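Local structure of ADP-ribosylating toxin CARDS (Mycoplasma pneumoniae, 4TLV) at residues F315-I323 / F431-F440; A359-T367 / R377-Q385. The protein transfers ADP-ribose from NAD(+) to target proteins as a mono-ADP-ribosylating toxin and causes vacuolization in mammalian cells. All coordinates share one frame; numbering follows the deposited sequence.

Interaction 1. Residues F315-I323 / F431-F440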
loop_
_atom_site.group_PDB
_atom_site.type_symbol
_atom_site.label_atom_id
_atom_site.label_comp_id
_atom_site.label_asym_id
_atom_site.label_seq_id
_atom_site.Cartn_x
_atom_site.Cartn_y
_atom_site.Cartn_z
ATOM N N PHE A 315 -10.188 -9.383 13.750
ATOM C CA PHE A 315 -9.363 -9.055 12.592
ATOM C C PHE A 315 -10.106 -8.107 11.663
ATOM O O PHE A 315 -11.332 -8.012 11.714
ATOM C CB PHE A 315 -8.977 -10.312 11.799
ATOM C CG PHE A 315 -8.175 -11.314 12.600
ATOM C CD1 PHE A 315 -8.818 -12.200 13.453
ATOM C CD2 PHE A 315 -6.796 -11.362 12.504
ATOM C CE1 PHE A 315 -8.104 -13.122 14.201
ATOM C CE2 PHE A 315 -6.062 -12.284 13.254
ATOM C CZ PHE A 315 -6.726 -13.167 14.107
ATOM N N PHE A 316 -9.353 -7.406 10.822
ATOM C CA PHE A 316 -9.951 -6.642 9.738
ATOM C C PHE A 316 -9.091 -6.746 8.493
ATOM O O PHE A 316 -7.886 -6.998 8.576
ATOM C CB PHE A 316 -10.188 -5.176 10.145
ATOM C CG PHE A 316 -8.935 -4.421 10.507
ATOM C CD1 PHE A 316 -8.178 -3.802 9.518
ATOM C CD2 PHE A 316 -8.555 -4.266 11.834
ATOM C CE1 PHE A 316 -7.029 -3.080 9.846
ATOM C CE2 PHE A 316 -7.411 -3.537 12.174
ATOM C CZ PHE A 316 -6.644 -2.955 11.170
ATOM N N TRP A 317 -9.720 -6.557 7.340
ATOM C CA TRP A 317 -9.041 -6.603 6.060
ATOM C C TRP A 317 -8.990 -5.149 5.595
ATOM O O TRP A 317 -10.034 -4.502 5.493
ATOM C CB TRP A 317 -9.862 -7.468 5.100
ATOM C CG TRP A 317 -9.251 -7.717 3.735
ATOM C CD1 TRP A 317 -7.931 -7.898 3.439
ATOM C CD2 TRP A 317 -9.962 -7.841 2.508
ATOM N NE1 TRP A 317 -7.773 -8.097 2.077
ATOM C CE2 TRP A 317 -9.011 -8.083 1.491
ATOM C CE3 TRP A 317 -11.320 -7.769 2.162
ATOM C CZ2 TRP A 317 -9.373 -8.228 0.151
ATOM C CZ3 TRP A 317 -11.677 -7.932 0.841
ATOM C CH2 TRP A 317 -10.705 -8.154 -0.153
ATOM N N ASP A 318 -7.789 -4.631 5.340
ATOM C CA ASP A 318 -7.633 -3.210 4.988
ATOM C C ASP A 318 -7.362 -2.960 3.495
ATOM O O ASP A 318 -7.276 -3.892 2.704
ATOM C CB ASP A 318 -6.572 -2.521 5.879
ATOM C CG ASP A 318 -5.129 -2.926 5.531
ATOM O OD1 ASP A 318 -4.856 -3.419 4.415
ATOM O OD2 ASP A 318 -4.248 -2.725 6.391
ATOM N N VAL A 319 -7.237 -1.688 3.113
ATOM C CA VAL A 319 -7.137 -1.324 1.704
ATOM C C VAL A 319 -5.778 -1.643 1.091
ATOM O O VAL A 319 -5.626 -1.571 -0.128
ATOM C CB VAL A 319 -7.414 0.176 1.489
ATOM C CG1 VAL A 319 -8.928 0.448 1.550
ATOM C CG2 VAL A 319 -6.647 1.001 2.530
ATOM N N TYR A 320 -4.812 -2.023 1.929
ATOM C CA TYR A 320 -3.534 -2.554 1.431
ATOM C C TYR A 320 -3.650 -4.063 1.241
ATOM O O TYR A 320 -2.676 -4.730 0.915
ATOM C CB TYR A 320 -2.395 -2.239 2.416
ATOM C CG TYR A 320 -2.126 -0.761 2.541
ATOM C CD1 TYR A 320 -1.459 -0.074 1.541
ATOM C CD2 TYR A 320 -2.554 -0.054 3.641
ATOM C CE1 TYR A 320 -1.234 1.300 1.639
ATOM C CE2 TYR A 320 -2.332 1.307 3.744
ATOM C CZ TYR A 320 -1.673 1.975 2.735
ATOM O OH TYR A 320 -1.439 3.329 2.849
ATOM N N GLN A 321 -4.861 -4.579 1.440
ATOM C CA GLN A 321 -5.150 -6.015 1.343
ATOM C C GLN A 321 -4.670 -6.859 2.531
ATOM O O GLN A 321 -4.633 -8.086 2.434
ATOM C CB GLN A 321 -4.622 -6.617 0.023
ATOM C CG GLN A 321 -5.253 -6.037 -1.231
ATOM C CD GLN A 321 -4.801 -6.748 -2.509
ATOM O OE1 GLN A 321 -4.027 -6.055 -3.324
ATOM N NE2 GLN A 321 -5.135 -7.920 -2.746
ATOM N N ARG A 322 -4.324 -6.217 3.648
ATOM C CA ARG A 322 -3.777 -6.943 4.781
ATOM C C ARG A 322 -4.888 -7.388 5.706
ATOM O O ARG A 322 -5.884 -6.689 5.879
ATOM C CB ARG A 322 -2.795 -6.072 5.562
ATOM C CG ARG A 322 -1.673 -5.468 4.694
ATOM C CD ARG A 322 -0.785 -4.540 5.549
ATOM N NE ARG A 322 -1.510 -3.360 6.006
ATOM C CZ ARG A 322 -0.919 -2.289 6.534
ATOM N NH1 ARG A 322 0.403 -2.264 6.662
ATOM N NH2 ARG A 322 -1.646 -1.253 6.970
ATOM N N ILE A 323 -4.724 -8.558 6.298
ATOM C CA ILE A 323 -5.632 -8.969 7.363
ATOM C C ILE A 323 -4.907 -8.729 8.684
ATOM O O ILE A 323 -3.932 -9.421 8.993
ATOM C CB ILE A 323 -6.002 -10.469 7.224
ATOM C CG1 ILE A 323 -6.662 -10.720 5.869
ATOM C CG2 ILE A 323 -6.910 -10.906 8.372
ATOM C CD1 ILE A 323 -6.702 -12.208 5.463
ATOM N N PHE A 431 -16.352 -7.757 7.197
ATOM C CA PHE A 431 -15.016 -8.336 7.179
ATOM C C PHE A 431 -14.489 -8.533 5.760
ATOM O O PHE A 431 -13.311 -8.293 5.482
ATOM C CB PHE A 431 -14.910 -9.662 7.945
ATOM C CG PHE A 431 -13.515 -10.202 7.945
ATOM C CD1 PHE A 431 -12.530 -9.567 8.671
ATOM C CD2 PHE A 431 -13.167 -11.290 7.161
ATOM C CE1 PHE A 431 -11.215 -10.038 8.645
ATOM C CE2 PHE A 431 -11.871 -11.757 7.148
ATOM C CZ PHE A 431 -10.895 -11.120 7.889
ATOM N N VAL A 432 -15.359 -8.958 4.844
ATOM C CA VAL A 432 -14.916 -9.266 3.491
ATOM C C VAL A 432 -14.915 -8.048 2.559
ATOM O O VAL A 432 -15.079 -8.178 1.341
ATOM C CB VAL A 432 -15.708 -10.450 2.890
ATOM C CG1 VAL A 432 -15.487 -11.702 3.757
ATOM C CG2 VAL A 432 -17.188 -10.111 2.785
ATOM N N THR A 433 -14.692 -6.872 3.149
ATOM C CA THR A 433 -14.504 -5.629 2.423
ATOM C C THR A 433 -13.251 -4.946 2.980
ATOM O O THR A 433 -12.834 -5.233 4.082
ATOM C CB THR A 433 -15.706 -4.681 2.596
ATOM O OG1 THR A 433 -15.797 -4.271 3.958
ATOM C CG2 THR A 433 -17.017 -5.398 2.199
ATOM N N MET A 434 -12.662 -4.034 2.222
ATOM C CA MET A 434 -11.396 -3.435 2.625
ATOM C C MET A 434 -11.604 -2.077 3.293
ATOM O O MET A 434 -11.997 -1.113 2.644
ATOM C CB MET A 434 -10.463 -3.325 1.405
ATOM C CG MET A 434 -9.917 -4.660 0.942
ATOM S SD MET A 434 -9.130 -4.537 -0.668
ATOM C CE MET A 434 -10.500 -4.863 -1.726
ATOM N N ARG A 435 -11.325 -2.009 4.592
ATOM C CA ARG A 435 -11.555 -0.800 5.374
ATOM C C ARG A 435 -10.292 0.060 5.346
ATOM O O ARG A 435 -9.219 -0.409 4.959
ATOM C CB ARG A 435 -11.893 -1.150 6.828
ATOM C CG ARG A 435 -10.712 -1.703 7.648
ATOM C CD ARG A 435 -10.982 -1.633 9.193
ATOM N NE ARG A 435 -12.175 -2.408 9.558
ATOM C CZ ARG A 435 -12.625 -2.584 10.800
ATOM N NH1 ARG A 435 -11.967 -2.063 11.822
ATOM N NH2 ARG A 435 -13.726 -3.315 11.012
ATOM N N ALA A 436 -10.425 1.318 5.749
ATOM C CA ALA A 436 -9.273 2.208 5.821
ATOM C C ALA A 436 -8.204 1.629 6.760
ATOM O O ALA A 436 -8.516 0.970 7.747
ATOM C CB ALA A 436 -9.706 3.624 6.269
ATOM N N ALA A 437 -6.944 1.878 6.433
ATOM C CA ALA A 437 -5.823 1.339 7.183
ATOM C C ALA A 437 -5.570 2.128 8.461
ATOM O O ALA A 437 -5.949 3.288 8.559
ATOM C CB ALA A 437 -4.574 1.349 6.305
ATOM N N SER A 438 -4.916 1.499 9.433
ATOM C CA SER A 438 -4.672 2.148 10.724
ATOM C C SER A 438 -3.194 2.398 11.005
ATOM O O SER A 438 -2.860 3.213 11.867
ATOM C CB SER A 438 -5.283 1.339 11.865
ATOM O OG SER A 438 -4.549 0.150 12.072
ATOM N N THR A 439 -2.321 1.688 10.295
ATOM C CA THR A 439 -0.882 1.962 10.347
ATOM C C THR A 439 -0.281 1.964 8.955
ATOM O O THR A 439 -0.807 1.332 8.029
ATOM C CB THR A 439 -0.103 0.968 11.233
ATOM O OG1 THR A 439 -0.129 -0.345 10.646
ATOM C CG2 THR A 439 -0.675 0.960 12.679
ATOM N N PHE A 440 0.827 2.684 8.813
ATOM C CA PHE A 440 1.395 2.942 7.495
ATOM C C PHE A 440 2.908 2.737 7.496
ATOM O O PHE A 440 3.675 3.639 7.163
ATOM C CB PHE A 440 1.027 4.361 7.084
ATOM C CG PHE A 440 -0.452 4.621 7.131
ATOM C CD1 PHE A 440 -1.059 5.055 8.301
ATOM C CD2 PHE A 440 -1.237 4.406 6.017
ATOM C CE1 PHE A 440 -2.421 5.288 8.356
ATOM C CE2 PHE A 440 -2.612 4.634 6.068
ATOM C CZ PHE A 440 -3.201 5.062 7.235
HETATM O O HOH W 1 -12.418 -5.864 6.877
HETATM O O HOH W 2 -4.284 -1.208 8.829
HETATM O O HOH W 3 1.769 -0.671 8.601
#

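Interaction 2. Residues A359-T367 / R377-Q385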
loop_
_atom_site.group_PDB
_atom_site.type_symbol
_atom_site.label_atom_id
_atom_site.label_comp_id
_atom_site.label_asym_id
_atom_site.label_seq_id
_atom_site.Cartn_x
_atom_site.Cartn_y
_atom_site.Cartn_z
ATOM N N ALA A 359 4.483 -5.208 1.756
ATOM C CA ALA A 359 4.802 -6.640 1.844
ATOM C C ALA A 359 3.791 -7.478 1.060
ATOM O O ALA A 359 2.642 -7.644 1.492
ATOM C CB ALA A 359 4.841 -7.078 3.313
ATOM N N VAL A 360 4.215 -8.006 -0.087
ATOM C CA VAL A 360 3.319 -8.790 -0.936
ATOM C C VAL A 360 2.805 -10.021 -0.188
ATOM O O VAL A 360 1.663 -10.429 -0.369
ATOM C CB VAL A 360 3.997 -9.191 -2.267
ATOM C CG1 VAL A 360 3.083 -10.102 -3.102
ATOM C CG2 VAL A 360 4.361 -7.941 -3.078
ATOM N N ASN A 361 3.631 -10.594 0.684
ATOM C CA ASN A 361 3.211 -11.781 1.424
ATOM C C ASN A 361 2.169 -11.501 2.520
ATOM O O ASN A 361 1.657 -12.433 3.132
ATOM C CB ASN A 361 4.414 -12.582 1.967
ATOM C CG ASN A 361 5.256 -11.797 2.971
ATOM O OD1 ASN A 361 4.900 -10.683 3.378
ATOM N ND2 ASN A 361 6.382 -12.388 3.387
ATOM N N GLN A 362 1.832 -10.226 2.731
ATOM C CA GLN A 362 0.716 -9.870 3.619
ATOM C C GLN A 362 -0.546 -9.461 2.857
ATOM O O GLN A 362 -1.512 -8.993 3.462
ATOM C CB GLN A 362 1.102 -8.734 4.585
ATOM C CG GLN A 362 2.315 -9.015 5.482
ATOM C CD GLN A 362 2.720 -7.798 6.310
ATOM O OE1 GLN A 362 2.060 -6.760 6.286
ATOM N NE2 GLN A 362 3.807 -7.927 7.055
ATOM N N LYS A 363 -0.553 -9.621 1.538
ATOM C CA LYS A 363 -1.714 -9.214 0.755
ATOM C C LYS A 363 -2.623 -10.396 0.399
ATOM O O LYS A 363 -2.149 -11.454 -0.030
ATOM C CB LYS A 363 -1.284 -8.433 -0.488
ATOM C CG LYS A 363 -0.496 -7.140 -0.140
ATOM C CD LYS A 363 -0.324 -6.269 -1.387
ATOM C CE LYS A 363 0.528 -5.024 -1.113
ATOM N NZ LYS A 363 0.035 -4.218 0.079
ATOM N N TRP A 364 -3.927 -10.188 0.576
ATOM C CA TRP A 364 -4.938 -11.241 0.438
ATOM C C TRP A 364 -6.103 -10.745 -0.402
ATOM O O TRP A 364 -6.414 -9.556 -0.382
ATOM C CB TRP A 364 -5.480 -11.625 1.816
ATOM C CG TRP A 364 -4.401 -12.100 2.757
ATOM C CD1 TRP A 364 -3.704 -11.345 3.672
ATOM C CD2 TRP A 364 -3.884 -13.430 2.856
ATOM N NE1 TRP A 364 -2.793 -12.132 4.328
ATOM C CE2 TRP A 364 -2.888 -13.420 3.855
ATOM C CE3 TRP A 364 -4.181 -14.641 2.204
ATOM C CZ2 TRP A 364 -2.169 -14.574 4.215
ATOM C CZ3 TRP A 364 -3.472 -15.798 2.576
ATOM C CH2 TRP A 364 -2.485 -15.751 3.571
ATOM N N LYS A 365 -6.736 -11.650 -1.139
ATOM C CA LYS A 365 -7.949 -11.328 -1.895
ATOM C C LYS A 365 -9.055 -12.171 -1.304
ATOM O O LYS A 365 -8.797 -13.282 -0.842
ATOM C CB LYS A 365 -7.802 -11.723 -3.372
ATOM C CG LYS A 365 -6.941 -10.817 -4.237
ATOM C CD LYS A 365 -6.656 -11.513 -5.590
ATOM C CE LYS A 365 -6.057 -12.899 -5.337
ATOM N NZ LYS A 365 -5.653 -13.647 -6.564
ATOM N N MET A 366 -10.282 -11.654 -1.314
ATOM C CA MET A 366 -11.430 -12.418 -0.840
ATOM C C MET A 366 -12.515 -12.413 -1.903
ATOM O O MET A 366 -13.087 -11.370 -2.214
ATOM C CB MET A 366 -11.960 -11.842 0.458
ATOM C CG MET A 366 -10.888 -11.798 1.548
ATOM S SD MET A 366 -11.613 -11.552 3.147
ATOM C CE MET A 366 -10.135 -11.277 4.126
ATOM N N THR A 367 -12.799 -13.577 -2.460
ATOM C CA THR A 367 -13.657 -13.625 -3.643
ATOM C C THR A 367 -14.882 -14.514 -3.405
ATOM O O THR A 367 -14.747 -15.664 -2.989
ATOM C CB THR A 367 -12.863 -14.127 -4.865
ATOM O OG1 THR A 367 -12.446 -15.471 -4.633
ATOM C CG2 THR A 367 -11.619 -13.296 -5.061
ATOM N N ARG A 377 -13.530 -17.322 -0.849
ATOM C CA ARG A 377 -12.203 -17.893 -0.951
ATOM C C ARG A 377 -11.190 -16.808 -0.626
ATOM O O ARG A 377 -11.313 -15.672 -1.075
ATOM C CB ARG A 377 -11.972 -18.437 -2.356
ATOM C CG ARG A 377 -10.495 -18.755 -2.703
ATOM C CD ARG A 377 -10.431 -19.464 -4.071
ATOM N NE ARG A 377 -11.031 -20.801 -4.001
ATOM C CZ ARG A 377 -11.672 -21.408 -5.003
ATOM N NH1 ARG A 377 -11.830 -20.810 -6.180
ATOM N NH2 ARG A 377 -12.154 -22.624 -4.822
ATOM N N VAL A 378 -10.199 -17.157 0.174
ATOM C CA VAL A 378 -9.180 -16.188 0.580
ATOM C C VAL A 378 -7.871 -16.604 -0.070
ATOM O O VAL A 378 -7.374 -17.700 0.196
ATOM C CB VAL A 378 -9.048 -16.169 2.108
ATOM C CG1 VAL A 378 -7.915 -15.219 2.561
ATOM C CG2 VAL A 378 -10.380 -15.746 2.730
ATOM N N SER A 379 -7.325 -15.743 -0.927
ATOM C CA SER A 379 -6.160 -16.101 -1.735
ATOM C C SER A 379 -4.979 -15.201 -1.417
ATOM O O SER A 379 -5.153 -14.016 -1.141
ATOM C CB SER A 379 -6.496 -15.988 -3.232
ATOM O OG SER A 379 -7.572 -16.840 -3.569
ATOM N N SER A 380 -3.780 -15.755 -1.481
ATOM C CA SER A 380 -2.569 -14.949 -1.278
ATOM C C SER A 380 -2.032 -14.319 -2.571
ATOM O O SER A 380 -1.896 -15.007 -3.593
ATOM C CB SER A 380 -1.473 -15.804 -0.656
ATOM O OG SER A 380 -0.266 -15.070 -0.581
ATOM N N GLU A 381 -1.709 -13.023 -2.532
ATOM C CA GLU A 381 -1.087 -12.366 -3.679
ATOM C C GLU A 381 0.318 -12.908 -3.933
ATOM O O GLU A 381 0.874 -12.707 -5.005
ATOM C CB GLU A 381 -1.022 -10.838 -3.511
ATOM C CG GLU A 381 -2.376 -10.144 -3.486
ATOM C CD GLU A 381 -3.059 -10.107 -4.852
ATOM O OE1 GLU A 381 -2.482 -10.605 -5.852
ATOM O OE2 GLU A 381 -4.177 -9.562 -4.923
ATOM N N LEU A 382 0.895 -13.591 -2.947
ATOM C CA LEU A 382 2.242 -14.147 -3.119
ATOM C C LEU A 382 2.270 -15.206 -4.235
ATOM O O LEU A 382 3.297 -15.408 -4.898
ATOM C CB LEU A 382 2.754 -14.734 -1.799
ATOM C CG LEU A 382 4.248 -15.064 -1.742
ATOM C CD1 LEU A 382 5.079 -13.796 -1.920
ATOM C CD2 LEU A 382 4.597 -15.748 -0.446
ATOM N N LEU A 383 1.135 -15.863 -4.460
ATOM C CA LEU A 383 1.061 -16.948 -5.436
ATOM C C LEU A 383 0.622 -16.459 -6.807
ATOM O O LEU A 383 0.408 -17.257 -7.716
ATOM C CB LEU A 383 0.145 -18.073 -4.941
ATOM C CG LEU A 383 0.705 -18.876 -3.759
ATOM C CD1 LEU A 383 -0.311 -19.856 -3.211
ATOM C CD2 LEU A 383 1.984 -19.601 -4.169
ATOM N N GLY A 384 0.496 -15.143 -6.958
ATOM C CA GLY A 384 0.269 -14.551 -8.267
ATOM C C GLY A 384 -0.985 -15.049 -8.963
ATOM O O GLY A 384 -2.045 -15.176 -8.346
ATOM N N GLN A 385 -0.863 -15.347 -10.254
ATOM C CA GLN A 385 -2.015 -15.762 -11.050
ATOM C C GLN A 385 -2.455 -17.186 -10.734
ATOM O O GLN A 385 -3.478 -17.644 -11.243
ATOM C CB GLN A 385 -1.726 -15.633 -12.554
ATOM C CG GLN A 385 -1.320 -14.232 -13.008
ATOM C CD GLN A 385 -2.379 -13.181 -12.713
ATOM O OE1 GLN A 385 -3.523 -13.505 -12.384
ATOM N NE2 GLN A 385 -2.000 -11.911 -12.835
HETATM O O HOH W 4 -0.424 -13.195 1.194
HETATM O O HOH W 5 -3.013 -14.747 -5.948
HETATM O O HOH W 6 -9.732 -15.076 -3.425
#

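Interaction 1. Residues F315-I323 / F431-F440
Met-434 lies over the indole of Trp-317 where the tail of the D2 beta-trefoil, on its way into D3, runs past a tight turn of the same domain. Met-434 CG sits above the six-membered ring of Trp-317, 3.4 Å from its centroid in a CH-pi contact, and SD follows over the same face as a Met-aromatic contact. The Trp-317 carbonyl O accepts from Arg-435 N at 2.9 Å, while Trp-317 N donates to a water that also lies within hydrogen-bonding distance of Thr-433 O. Asp-318 opens a type I turn, and its carboxylate is heavily used. OD1 takes the N-H of Arg-322, which arrives from above the carboxylate plane, and a weaker one from Tyr-320 N. The other oxygen is gripped side-on in a salt bridge: Arg-322 NE comes in on the syn lone pair of Asp-318 OD2 at 2.8 Å. Arg-322 NH2 lies 3.0 Å from the same Asp-318 OD2, which a water bridges to Ser-438 N. The bend at chi3 (-66°) turns the guanidinium toward the tail, where Arg-322 NH2 also reaches Thr-439 O at 2.9 Å in the guanidinium plane; NH1 is joined to Thr-439 OG1 through another water. Arg-435 lays its guanidinium nearly parallel to the Phe-316 ring, the planes 9° apart but displaced so that Phe-316 CB lies over the guanidinium face; Arg-435 NH2 donates to Glu-273 O. Further along, Ala-437 CB meets the edge of the Tyr-320 ring 3.4 Å from CE2, and Tyr-320 OH approaches the rim of Phe-440 in that ring's plane, 3.4 Å from CD2.

Interaction 2. Residues A359-T367 / R377-Q385
An antiparallel beta hairpin brings strand 364-368 against strand 375-380, and four backbone bonds zip the pair together. Lys-365 and Ser-379 exchange N-H and C=O in both directions, with Lys-365 N to Ser-379 O at 2.8 Å, and Thr-367 and Arg-377 do the same. Beyond the strands, Glu-381 N still reaches back to Lys-363 O, almost straight at 176°. That carbonyl also accepts from a water that touches Ser-380 OG; Leu-382 N donates to Ser-380 OG at 3.0 Å to make an ST turn leading into the short 3-10 segment. The hairpin belongs to the D2 beta-trefoil, and its two faces differ. On the face of Trp-364, Met-366, Val-378 and Ser-380, Val-378 CG1 lies 3.8 Å from Trp-364 CE3, and its CG2 branch runs alongside Met-366. On the face that carries Lys-365, Ser-379, Thr-367 and Arg-377, Glu-381 from the 3-10 segment, bent at chi2 (-72°), swings its carboxylate across the aliphatic part of Lys-365; Glu-381 OE2 lies 3.1 Å from Lys-365 CG. The charged ends do not pair: Glu-381 OE2 bonds to Gln-321 NE2, and Lys-365 NZ donates to a water that in turn donates to the carbonyl oxygens of Ser-380 and Gly-384. A further water donates to Arg-377 O and to Ser-379 OG, which is also hydrogen-bonded to Asn-388 O.

How the interactions relate
Interaction 2 is a partly buried hairpin within D2; interaction 1 is buried and runs from D2 to the first residue of D3. A regular ladder of backbone bonds holds 359-367 to 377-385. Between 315-323 and 431-440 the work is done by an irregular mix: the Arg-435 N bond, an arginine held by its own turn's aspartate that reaches the tail, waters and aromatic packing. The two contacts meet directly. Tyr-320 O lies 2.9 Å from Lys-363 NZ, Gln-321 NE2 also bonds to Trp-364 O, and Trp-317, Ile-323 and Phe-431 pack on strand 364-368.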